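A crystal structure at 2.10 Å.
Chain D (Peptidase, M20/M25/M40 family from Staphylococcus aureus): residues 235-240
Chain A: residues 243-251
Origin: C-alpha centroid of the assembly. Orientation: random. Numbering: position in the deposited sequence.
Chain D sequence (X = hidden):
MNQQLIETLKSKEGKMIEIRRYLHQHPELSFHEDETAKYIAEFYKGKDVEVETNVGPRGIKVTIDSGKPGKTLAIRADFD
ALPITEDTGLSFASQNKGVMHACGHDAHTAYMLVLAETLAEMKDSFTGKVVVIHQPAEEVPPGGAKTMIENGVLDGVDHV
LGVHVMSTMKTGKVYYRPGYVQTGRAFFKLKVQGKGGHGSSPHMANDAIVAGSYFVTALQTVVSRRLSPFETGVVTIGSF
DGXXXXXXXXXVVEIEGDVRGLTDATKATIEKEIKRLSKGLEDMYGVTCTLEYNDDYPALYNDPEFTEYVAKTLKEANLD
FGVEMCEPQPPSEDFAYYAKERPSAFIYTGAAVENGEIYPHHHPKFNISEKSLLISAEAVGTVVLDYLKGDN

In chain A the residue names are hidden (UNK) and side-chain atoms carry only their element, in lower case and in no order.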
ATOM      1  N   VAL D 235      -6.723  16.360  -1.503  1.00 13.69           N
ATOM      2  CA  VAL D 235      -6.991  15.445  -2.592  1.00 13.70           C
ATOM      3  C   VAL D 235      -7.879  14.339  -2.037  1.00 15.06           C
ATOM      4  O   VAL D 235      -7.427  13.501  -1.236  1.00 14.84           O
ATOM      5  CB  VAL D 235      -5.707  14.855  -3.180  1.00 13.53           C
ATOM      6  CG1 VAL D 235      -6.044  14.089  -4.428  1.00 13.93           C
ATOM      7  CG2 VAL D 235      -4.723  15.988  -3.534  1.00 13.92           C
ATOM      8  N   THR D 236      -9.155  14.390  -2.416  1.00 15.38           N
ATOM      9  CA  THR D 236     -10.160  13.392  -2.011  1.00 15.93           C
ATOM     10  C   THR D 236     -10.616  12.539  -3.195  1.00 15.52           C
ATOM     11  O   THR D 236     -10.927  13.069  -4.268  1.00 15.63           O
ATOM     12  CB  THR D 236     -11.387  14.088  -1.401  1.00 16.69           C
ATOM     13  OG1 THR D 236     -11.035  14.596  -0.110  1.00 16.78           O
ATOM     14  CG2 THR D 236     -12.558  13.115  -1.258  1.00 16.85           C
ATOM     15  N   ILE D 237     -10.619  11.217  -3.029  1.00 14.89           N
ATOM     16  CA  ILE D 237     -11.301  10.362  -3.998  1.00 13.88           C
ATOM     17  C   ILE D 237     -12.690  10.070  -3.433  1.00 13.36           C
ATOM     18  O   ILE D 237     -12.816   9.314  -2.467  1.00 13.18           O
ATOM     19  CB  ILE D 237     -10.548   9.027  -4.257  1.00 13.86           C
ATOM     20  CG1 ILE D 237      -9.143   9.282  -4.820  1.00 15.60           C
ATOM     21  CG2 ILE D 237     -11.341   8.155  -5.201  1.00 15.05           C
ATOM     22  CD1 ILE D 237      -9.111  10.127  -6.102  1.00 15.84           C
ATOM     23  N   GLY D 238     -13.726  10.661  -4.030  1.00 12.12           N
ATOM     24  CA  GLY D 238     -15.098  10.487  -3.521  1.00 12.23           C
ATOM     25  C   GLY D 238     -15.837   9.318  -4.155  1.00 12.11           C
ATOM     26  O   GLY D 238     -16.854   8.868  -3.645  1.00 12.22           O
ATOM     27  N   SER D 239     -15.318   8.829  -5.280  1.00 11.72           N
ATOM     28  CA  SER D 239     -15.953   7.777  -6.032  1.00 11.61           C
ATOM     29  C   SER D 239     -14.925   6.771  -6.525  1.00 12.01           C
ATOM     30  O   SER D 239     -13.956   7.130  -7.220  1.00 11.76           O
ATOM     31  CB  SER D 239     -16.742   8.382  -7.201  1.00 12.25           C
ATOM     32  OG  SER D 239     -17.626   7.427  -7.796  1.00 13.46           O
ATOM     33  N   PHE D 240     -15.104   5.514  -6.128  1.00 11.82           N
ATOM     34  CA  PHE D 240     -14.247   4.434  -6.606  1.00 12.17           C
ATOM     35  C   PHE D 240     -15.226   3.380  -7.100  1.00 12.05           C
ATOM     36  O   PHE D 240     -15.774   2.571  -6.323  1.00 12.39           O
ATOM     37  CB  PHE D 240     -13.334   3.924  -5.471  1.00 12.23           C
ATOM     38  CG  PHE D 240     -12.344   2.857  -5.890  1.00 13.64           C
ATOM     39  CD1 PHE D 240     -10.979   3.022  -5.649  1.00 14.65           C
ATOM     40  CD2 PHE D 240     -12.773   1.656  -6.475  1.00 13.21           C
ATOM     41  CE1 PHE D 240     -10.053   2.012  -6.016  1.00 13.61           C
ATOM     42  CE2 PHE D 240     -11.857   0.645  -6.838  1.00 13.82           C
ATOM     43  CZ  PHE D 240     -10.494   0.834  -6.622  1.00 12.36           C
TER
ATOM     44  N   UNK A 243     -18.785   3.722  -5.434  1.00 17.21           N
ATOM     45  CA  UNK A 243     -19.305   4.808  -6.253  1.00 18.97           C
ATOM     46  C   UNK A 243     -19.960   5.877  -5.372  1.00 20.23           C
ATOM     47  O   UNK A 243     -20.705   5.578  -4.446  1.00 19.80           O
ATOM     48  n   UNK A 243     -21.142   6.970 -10.673  1.00 30.77           N
ATOM     49  c   UNK A 243     -21.696   4.915  -9.313  1.00 26.09           C
ATOM     50  c   UNK A 243     -22.258   6.074 -10.167  1.00 28.18           C
ATOM     51  c   UNK A 243     -20.272   4.304  -7.321  1.00 20.13           C
ATOM     52  c   UNK A 243     -20.689   5.416  -8.310  1.00 21.14           C
ATOM     53  N   UNK A 244     -19.651   7.131  -5.652  1.00 21.63           N
ATOM     54  CA  UNK A 244     -20.116   8.202  -4.797  1.00 23.63           C
ATOM     55  C   UNK A 244     -20.232   9.484  -5.568  1.00 25.43           C
ATOM     56  O   UNK A 244     -20.430   9.473  -6.774  1.00 25.43           O
ATOM     57  N   UNK A 245     -20.090  10.583  -4.846  1.00 27.22           N
ATOM     58  CA  UNK A 245     -20.204  11.910  -5.391  1.00 30.26           C
ATOM     59  C   UNK A 245     -18.831  12.574  -5.282  1.00 30.60           C
ATOM     60  O   UNK A 245     -18.136  12.440  -4.267  1.00 29.46           O
ATOM     61  o   UNK A 245     -23.633  13.798  -3.489  1.00 44.19           O
ATOM     62  n   UNK A 245     -24.823  11.905  -3.769  1.00 43.84           N
ATOM     63  c   UNK A 245     -22.425  11.817  -4.128  1.00 35.16           C
ATOM     64  c   UNK A 245     -23.680  12.595  -3.764  1.00 41.66           C
ATOM     65  c   UNK A 245     -21.269  12.696  -4.619  1.00 31.30           C
ATOM     66  N   UNK A 246     -18.450  13.288  -6.340  1.00 32.33           N
ATOM     67  CA  UNK A 246     -17.133  13.932  -6.442  1.00 32.66           C
ATOM     68  C   UNK A 246     -16.415  14.478  -5.210  1.00 31.70           C
ATOM     69  O   UNK A 246     -15.231  14.146  -4.933  1.00 30.93           O
ATOM     70  c   UNK A 246     -17.362  14.546 -11.071  1.00 41.85           C
ATOM     71  c   UNK A 246     -17.238  15.170  -7.345  1.00 34.36           C
ATOM     72  c   UNK A 246     -17.761  14.826  -9.753  1.00 39.32           C
ATOM     73  c   UNK A 246     -16.012  14.323 -11.355  1.00 40.73           C
ATOM     74  c   UNK A 246     -15.064  14.382 -10.327  1.00 39.25           C
ATOM     75  c   UNK A 246     -16.821  14.903  -8.731  1.00 36.35           C
ATOM     76  c   UNK A 246     -15.480  14.662  -9.016  1.00 37.42           C
ATOM     77  N   UNK A 247     -17.194  15.285  -4.485  1.00 30.97           N
ATOM     78  CA  UNK A 247     -16.740  16.162  -3.413  1.00 29.38           C
ATOM     79  C   UNK A 247     -17.363  15.822  -2.059  1.00 28.11           C
ATOM     80  O   UNK A 247     -17.534  16.698  -1.196  1.00 28.39           O
ATOM     81  o   UNK A 247     -19.225  16.320  -4.412  1.00 27.75           O
ATOM     82  c   UNK A 247     -18.653  17.424  -4.344  1.00 31.44           C
ATOM     83  c   UNK A 247     -17.275  17.522  -3.770  1.00 30.80           C
ATOM     84  n   UNK A 247     -19.191  18.548  -4.807  1.00 33.24           N
ATOM     85  N   UNK A 248     -17.751  14.565  -1.907  1.00 25.74           N
ATOM     86  CA  UNK A 248     -18.240  14.057  -0.636  1.00 23.68           C
ATOM     87  C   UNK A 248     -17.296  12.925  -0.287  1.00 21.49           C
ATOM     88  O   UNK A 248     -17.057  12.041  -1.110  1.00 20.64           O
ATOM     89  c   UNK A 248     -19.706  13.546  -0.758  1.00 24.66           C
ATOM     90  c   UNK A 248     -20.172  12.844   0.511  1.00 24.43           C
ATOM     91  c   UNK A 248     -20.662  14.711  -1.097  1.00 25.15           C
ATOM     92  N   UNK A 249     -16.712  12.976   0.902  1.00 19.70           N
ATOM     93  CA  UNK A 249     -15.919  11.848   1.401  1.00 18.00           C
ATOM     94  C   UNK A 249     -16.838  10.653   1.655  1.00 18.07           C
ATOM     95  O   UNK A 249     -17.833  10.762   2.376  1.00 18.10           O
ATOM     96  c   UNK A 249     -14.571  10.960   3.371  1.00 16.10           C
ATOM     97  c   UNK A 249     -13.529  14.082   3.395  1.00 16.63           C
ATOM     98  c   UNK A 249     -15.116  12.226   2.667  1.00 17.56           C
ATOM     99  c   UNK A 249     -13.962  13.155   2.285  1.00 17.95           C
ATOM    100  N   UNK A 250     -16.505   9.526   1.036  1.00 17.50           N
ATOM    101  CA  UNK A 250     -17.379   8.364   0.998  1.00 18.15           C
ATOM    102  C   UNK A 250     -17.484   7.630   2.351  1.00 18.66           C
ATOM    103  O   UNK A 250     -16.473   7.289   2.970  1.00 18.25           O
ATOM    104  c   UNK A 250     -20.101   5.413  -1.033  1.00 20.75           C
ATOM    105  c   UNK A 250     -16.937   7.430  -0.141  1.00 16.97           C
ATOM    106  c   UNK A 250     -19.040   6.495  -1.181  1.00 19.62           C
ATOM    107  c   UNK A 250     -17.797   6.187  -0.354  1.00 17.00           C
ATOM    108  n   UNK A 250     -21.397   5.798  -1.666  1.00 23.05           N
ATOM    109  N   UNK A 251     -18.725   7.403   2.795  1.00 20.45           N
ATOM    110  CA  UNK A 251     -19.019   6.899   4.154  1.00 21.54           C
ATOM    111  C   UNK A 251     -18.894   5.385   4.308  1.00 20.77           C
ATOM    112  O   UNK A 251     -18.600   4.896   5.400  1.00 20.40           O
ATOM    113  c   UNK A 251     -21.541   6.710   3.800  1.00 27.97           C
ATOM    114  o   UNK A 251     -22.622   6.454   4.388  1.00 35.17           O
ATOM    115  c   UNK A 251     -20.423   7.345   4.607  1.00 23.70           C
ATOM    116  o   UNK A 251     -21.368   6.468   2.577  1.00 31.43           O
TER
HETATM  117  O   HOH W   1     -18.573  10.347  -2.228  1.00  6.69           O
HETATM  118  O   HOH W   2     -13.792   9.252  -0.120  1.00  9.09           O

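Position 243 carries four carbons in a row ending in a nitrogen. The chain is extended through chi3, with the last torsion p, and CA-to-CB points away from the chain D stretch. Its CA lies 3.5 Å from OG of Ser239(D). An unbranched chain with a terminal amine is lysine, Lys243(A). Its backbone N comes within 3.3 Å of O of Phe240(D), but the angle is too poor for a hydrogen bond.

Position 244 has no side-chain atoms. Its backbone N donates a hydrogen bond to OG of Ser239(D), at 3.0 Å and nearly straight. Its CA makes a CA-H...O contact with O of Gly238(D), 3.5 Å away. A CB built here would sit 2.4 Å from that same O of Gly238(D), which is a clash. The residue is glycine, Gly244(A).

Position 245 has three carbons, the third carrying one oxygen and one nitrogen. CA-to-CB points away from the chain D stretch, and the side chain stays 5.9 Å or more from it. The backbone O is closer, 3.7 Å from CA of Gly238(D). Three carbons ending in an amide make glutamine, Gln245(A).

Position 246 shows one carbon followed by a ring of six carbons. CA-to-CB points away from the chain D stretch, and the side chain comes no nearer to it than 6.4 Å. The backbone faces the contact instead, with O of 246 lying 3.9 Å from N of Gly238(D). No polar atom is attached to the ring, so this is phenylalanine, Phe246(A).

Position 247 has two carbons, the second bearing one oxygen and one nitrogen. It makes no contact with the chain D stretch. The short amide identifies asparagine, Asn247(A).

Position 248 has one carbon carrying two more. CA-to-CB points away from the chain D stretch, but the backbone O approaches CA of Gly238(D) at 3.5 Å. This fork is valine, Val248(A). A type I turn runs from Gln245(A) to Val248(A), closed by N of Val248(A) donating to O of Gln245(A) at 3.2 Å.

Position 249 has four carbons, forked at the first, with one arm two carbons long. A side-chain carbon lies 3.8 Å from CG2 of Thr236(D), a contact between apolar groups. It is isoleucine, Ile249(A), and the carbon is CG1.

Position 250 again has four carbons in a row ending in nitrogen. Its CB lies 3.8 Å from O of Gly238(D), while the chain end leads away. This is lysine, Lys250(A). Its NZ donates to O of Lys243(A) at 2.9 Å, linking positions 243 and 250 within chain A.

Position 251 has two carbons, the second carrying two oxygens. It is out of reach of the chain D stretch. The carboxylate marks aspartate, Asp251(A).

Chain A offers mostly backbone to Gly238(D), while Ser239(D) and Thr236(D) use their side chains. Gly238(D) lies against the turn, where a CB would clash with the carbonyl oxygens of residues 245, 246 and 248. One direct hydrogen bond, from Gly244(A) to Ser239(D), joins the stretches. Water 1 accepts from N of Gln245(A) at 3.0 Å and lies 2.7 Å from O of Gly238(D) and 2.5 Å from O of Val248(A). Water 2 links N of Lys250(A), at 3.0 Å, to O of Ile237(D), at 2.5 Å.

Chain A (243-251) KGQFNVIKD
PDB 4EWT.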